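PDB 2Y2W: intracellular exo-alpha-(1->5)-L-arabinofuranosidase from Bifidobacterium longum, which removes terminal alpha-(1->5)-linked arabinofuranosyl residues from branched and debranched arabinans and also acts on wheat arabinoxylan. Local coordinates for residues 74-77 with 78-82; 154-158 with 159-163. All blocks are in the same frame, centred on the assembly; numbering follows the deposited sequence.

Interaction 1 of 2, residues 74-77 with 78-82; sequences CVYG and GIYEP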
# COMPACT_ATOMS: atom_id res chain seq x y z
N CYS D 74 11.54 -25.94 14.70
CA CYS D 74 10.22 -26.08 15.32
C CYS D 74 9.28 -26.88 14.44
O CYS D 74 8.51 -27.71 14.93
CB CYS D 74 9.62 -24.71 15.66
SG CYS D 74 8.03 -24.79 16.55
N VAL D 75 9.34 -26.64 13.13
CA VAL D 75 8.54 -27.38 12.16
C VAL D 75 9.33 -28.56 11.59
O VAL D 75 8.95 -29.72 11.76
CB VAL D 75 8.04 -26.46 11.01
CG1 VAL D 75 7.38 -27.28 9.92
CG2 VAL D 75 7.07 -25.43 11.54
N TYR D 76 10.45 -28.25 10.93
CA TYR D 76 11.26 -29.27 10.28
C TYR D 76 12.27 -29.84 11.27
O TYR D 76 13.16 -29.13 11.74
CB TYR D 76 11.94 -28.70 9.04
CG TYR D 76 10.97 -28.07 8.06
CD1 TYR D 76 10.13 -28.87 7.28
CD2 TYR D 76 10.87 -26.69 7.93
CE1 TYR D 76 9.23 -28.31 6.39
CE2 TYR D 76 9.96 -26.11 7.04
CZ TYR D 76 9.15 -26.93 6.27
OH TYR D 76 8.25 -26.38 5.39
N GLY D 77 12.12 -31.12 11.58
CA GLY D 77 12.92 -31.78 12.61
C GLY D 77 12.27 -31.64 13.97
O GLY D 77 12.83 -32.07 14.98
N GLY D 78 11.09 -31.04 13.98
CA GLY D 78 10.31 -30.84 15.20
C GLY D 78 9.03 -31.63 15.14
O GLY D 78 8.98 -32.78 15.56
N ILE D 79 7.98 -31.00 14.62
CA ILE D 79 6.69 -31.67 14.44
C ILE D 79 6.64 -32.47 13.14
O ILE D 79 5.87 -33.42 13.01
CB ILE D 79 5.50 -30.69 14.53
CG1 ILE D 79 5.60 -29.61 13.44
CG2 ILE D 79 5.42 -30.07 15.93
CD1 ILE D 79 4.27 -28.98 13.07
N TYR D 80 7.48 -32.09 12.17
CA TYR D 80 7.50 -32.73 10.86
C TYR D 80 8.87 -33.34 10.55
O TYR D 80 9.88 -32.64 10.50
CB TYR D 80 7.10 -31.72 9.78
CG TYR D 80 6.98 -32.29 8.39
CD1 TYR D 80 5.89 -33.07 8.02
CD2 TYR D 80 7.96 -32.03 7.43
CE1 TYR D 80 5.78 -33.59 6.73
CE2 TYR D 80 7.86 -32.54 6.14
CZ TYR D 80 6.76 -33.32 5.80
OH TYR D 80 6.65 -33.83 4.53
N GLU D 81 8.88 -34.66 10.36
CA GLU D 81 10.10 -35.40 10.02
C GLU D 81 9.70 -36.75 9.43
O GLU D 81 9.57 -37.73 10.16
CB GLU D 81 10.98 -35.59 11.27
CG GLU D 81 12.45 -35.88 10.97
CD GLU D 81 13.34 -35.86 12.21
OE1 GLU D 81 13.00 -35.17 13.19
OE2 GLU D 81 14.38 -36.55 12.19
N PRO D 82 9.49 -36.80 8.10
CA PRO D 82 8.92 -37.97 7.40
C PRO D 82 9.74 -39.26 7.54
O PRO D 82 9.17 -40.36 7.49
CB PRO D 82 8.91 -37.54 5.93
CG PRO D 82 8.95 -36.05 5.97
CD PRO D 82 9.79 -35.71 7.16

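Interaction 2 of 2, residues 154-158 with 159-163; sequences RWSQK and AGTEI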
# COMPACT_ATOMS: atom_id res chain seq x y z
N ARG D 154 -3.95 -30.75 9.32
CA ARG D 154 -3.91 -32.19 9.58
C ARG D 154 -3.19 -32.50 10.89
O ARG D 154 -3.63 -33.37 11.65
CB ARG D 154 -3.25 -32.93 8.41
CG ARG D 154 -4.18 -33.11 7.21
CD ARG D 154 -3.53 -33.96 6.13
NE ARG D 154 -2.65 -33.18 5.26
CZ ARG D 154 -3.01 -32.69 4.07
NH1 ARG D 154 -4.23 -32.89 3.60
NH2 ARG D 154 -2.13 -31.99 3.36
N TRP D 155 -2.11 -31.76 11.16
CA TRP D 155 -1.38 -31.91 12.42
C TRP D 155 -2.27 -31.53 13.61
O TRP D 155 -2.29 -32.24 14.62
CB TRP D 155 -0.10 -31.06 12.42
CG TRP D 155 0.76 -31.31 13.62
CD1 TRP D 155 1.77 -32.23 13.73
CD2 TRP D 155 0.69 -30.65 14.89
NE1 TRP D 155 2.33 -32.17 14.98
CE2 TRP D 155 1.69 -31.21 15.71
CE3 TRP D 155 -0.11 -29.62 15.40
CZ2 TRP D 155 1.90 -30.79 17.03
CZ3 TRP D 155 0.10 -29.20 16.71
CH2 TRP D 155 1.10 -29.79 17.51
N SER D 156 -2.99 -30.42 13.47
CA SER D 156 -3.88 -29.93 14.52
C SER D 156 -5.08 -30.85 14.75
O SER D 156 -5.60 -30.92 15.87
CB SER D 156 -4.34 -28.52 14.20
OG SER D 156 -3.23 -27.65 14.04
N GLN D 157 -5.52 -31.53 13.70
CA GLN D 157 -6.56 -32.56 13.82
C GLN D 157 -6.04 -33.74 14.65
O GLN D 157 -6.74 -34.24 15.52
CB GLN D 157 -7.02 -33.05 12.44
CG GLN D 157 -7.84 -32.04 11.64
CD GLN D 157 -9.21 -31.75 12.24
OE1 GLN D 157 -9.63 -30.59 12.32
NE2 GLN D 157 -9.91 -32.79 12.67
N LYS D 158 -4.80 -34.16 14.36
CA LYS D 158 -4.13 -35.24 15.09
C LYS D 158 -3.87 -34.87 16.55
O LYS D 158 -3.99 -35.72 17.44
CB LYS D 158 -2.82 -35.61 14.41
CG LYS D 158 -2.85 -36.89 13.58
CD LYS D 158 -2.83 -38.13 14.48
CE LYS D 158 -2.24 -39.35 13.77
NZ LYS D 158 -0.74 -39.32 13.74
N ALA D 159 -3.49 -33.62 16.79
CA ALA D 159 -3.18 -33.14 18.14
C ALA D 159 -4.43 -32.89 18.98
O ALA D 159 -4.40 -33.02 20.21
CB ALA D 159 -2.32 -31.88 18.07
N GLY D 160 -5.53 -32.52 18.32
CA GLY D 160 -6.75 -32.12 19.00
C GLY D 160 -6.70 -30.67 19.42
O GLY D 160 -7.46 -30.22 20.28
N THR D 161 -5.78 -29.92 18.81
CA THR D 161 -5.57 -28.51 19.15
C THR D 161 -6.28 -27.59 18.17
O THR D 161 -6.41 -27.91 16.99
CB THR D 161 -4.06 -28.15 19.16
OG1 THR D 161 -3.44 -28.62 17.96
CG2 THR D 161 -3.36 -28.76 20.36
N GLU D 162 -6.74 -26.45 18.69
CA GLU D 162 -7.30 -25.37 17.89
C GLU D 162 -6.16 -24.63 17.17
O GLU D 162 -5.02 -24.62 17.65
CB GLU D 162 -8.03 -24.41 18.82
CG GLU D 162 -8.82 -23.29 18.17
CD GLU D 162 -9.46 -22.35 19.18
OE1 GLU D 162 -9.39 -22.64 20.40
OE2 GLU D 162 -10.03 -21.31 18.77
N ILE D 163 -6.47 -24.04 16.02
CA ILE D 163 -5.48 -23.26 15.25
C ILE D 163 -5.69 -21.76 15.42
O ILE D 163 -6.81 -21.26 15.31
CB ILE D 163 -5.51 -23.61 13.74
CG1 ILE D 163 -5.21 -25.09 13.51
CG2 ILE D 163 -4.52 -22.73 12.96
CD1 ILE D 163 -5.45 -25.56 12.10
O HOH W 1 -3.07 -26.42 16.46

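Interaction 1 of 2, residues 74-77 with 78-82
Tyr-80 grips the turn that precedes it through both of its backbone polar atoms. Its N donates to Val-75 O at 2.8 Å, five residues back, and its O takes a nearly straight bond (167°) from Gly-77 N at 2.9 Å. The two bonds flank Tyr-76 and form a single bridge between Tyr-76 and Tyr-80, where the chain leaves the short helix. A weak bond from Ile-79 N to Cys-74 O (3.3 Å) also spans five residues, and with Tyr-80 N to Val-75 O it makes the wide, pi-type turn. Inside it a weak three-residue bond runs from Gly-78 N to Val-75 O (3.4 Å), the same oxygen that accepts the firm bond from Tyr-80 N.

Two glycines make this path possible. Gly-77 has phi 89°, a conformation in which a beta carbon would press on the carbonyl oxygen of Tyr-76, and at Gly-78 one would collide with Cys-74 O.

Among the apolar contacts, the two tyrosine rings meet obliquely, Tyr-76 CD1 lying 3.8 Å from Tyr-80 CD2. Tyr-80 reaches this position with CG anti to its own N (chi1 -176°). The N-H bond to Val-75 O also brings Tyr-80 CB to 3.4 Å from that oxygen. Val-75 CG1 sits over the centre of one face of the Tyr-76 ring, while Pro-82 CD covers part of one face of the Tyr-80 ring.

The polar ends are held from outside: Tyr-76 OH bonds to Glu-143 and to the N of Met-147. Glu-81, extended, brings OE1 to 3.4 Å from Gly-77 CA while that same oxygen forms a salt bridge with Arg-93.

Helix 75-79 lies in the connection between barrel strand 65-67 and helix 94-103. Ile-79 packs on Phe-152 of helix 149-159, and Cys-74 touches Gln-409, probably a substrate-recognition residue, just beyond strand 402-408.

Interaction 2 of 2, residues 154-158 with 159-163
The methyl of Ala-159 sits over the indole of Trp-155, one helical turn earlier. Its CB lies 4.1 Å from the centroid of the six-membered ring and only 19° off the ring normal, a CH-pi contact that falls toward the rim, above CE3, CZ3 and CH2. Having CG anti to the backbone N (chi1 -173°) swings the indole along the helix to lie beneath that methyl. The backbones of the same two residues are joined by Ala-159 N to Trp-155 O, at 2.8 Å. Thr-161 meets the indole obliquely, with OG1 3.8 Å from CZ3. Phe-92 meets Trp-155 edge-to-face and Leu-97 and Val-100 of helix 94-103 also pack on it, so an alanine here would probably leave the Ala-159 methyl without its aromatic partner and open a gap between helix 149-159 and helix 94-103.

Ser-156 OG lies back along its own helix, hydrogen-bonded to Phe-152 O, and Ile-163 packs against it with CG1 3.3 Å from OG. That buried oxygen also receives a bond from a water at 2.7 Å. The water also donates to Glu-162 O and bonds to Thr-161 OG1, tying the last turn of the helix to the start of the strand by three arms.

Ser-156 O gathers the end of the helix, accepting Gly-160 N at 2.9 Å from well above its carbonyl plane and, weakly, Thr-161 N. Gly-160, with positive phi, breaks the helix. On the outer side Lys-158 carries its amine to a salt bridge with Asp-88.

A glycine-ended helix turning within two residues into a barrel strand is the alpha-to-beta junction of a (beta/alpha)8 barrel, here helix 149-159 leading into the third strand, 162-167.

Overall arrangement
Interactions 1 and 2 come in series along the chain, with helix 94-103 and barrel strand 107-110 between them, and their centres are 15 Å apart. They nevertheless touch: Ile-79 CB lies 3.5 Å from Trp-155 NE1, so the short helix 75-79 rests against helix 149-159. Both belong to the early half of the eight-stranded parallel barrel. Interaction 1 follows the first strand, on the side where Glu-69 and Gln-409 probably meet the arabinofuranose; interaction 2 turns the chain back into the third strand. The Trp-155 side chain stays about 11 Å from that of Gln-409, and the turn into strand 162-167 lies at the N-terminal end of the barrel, away from the site.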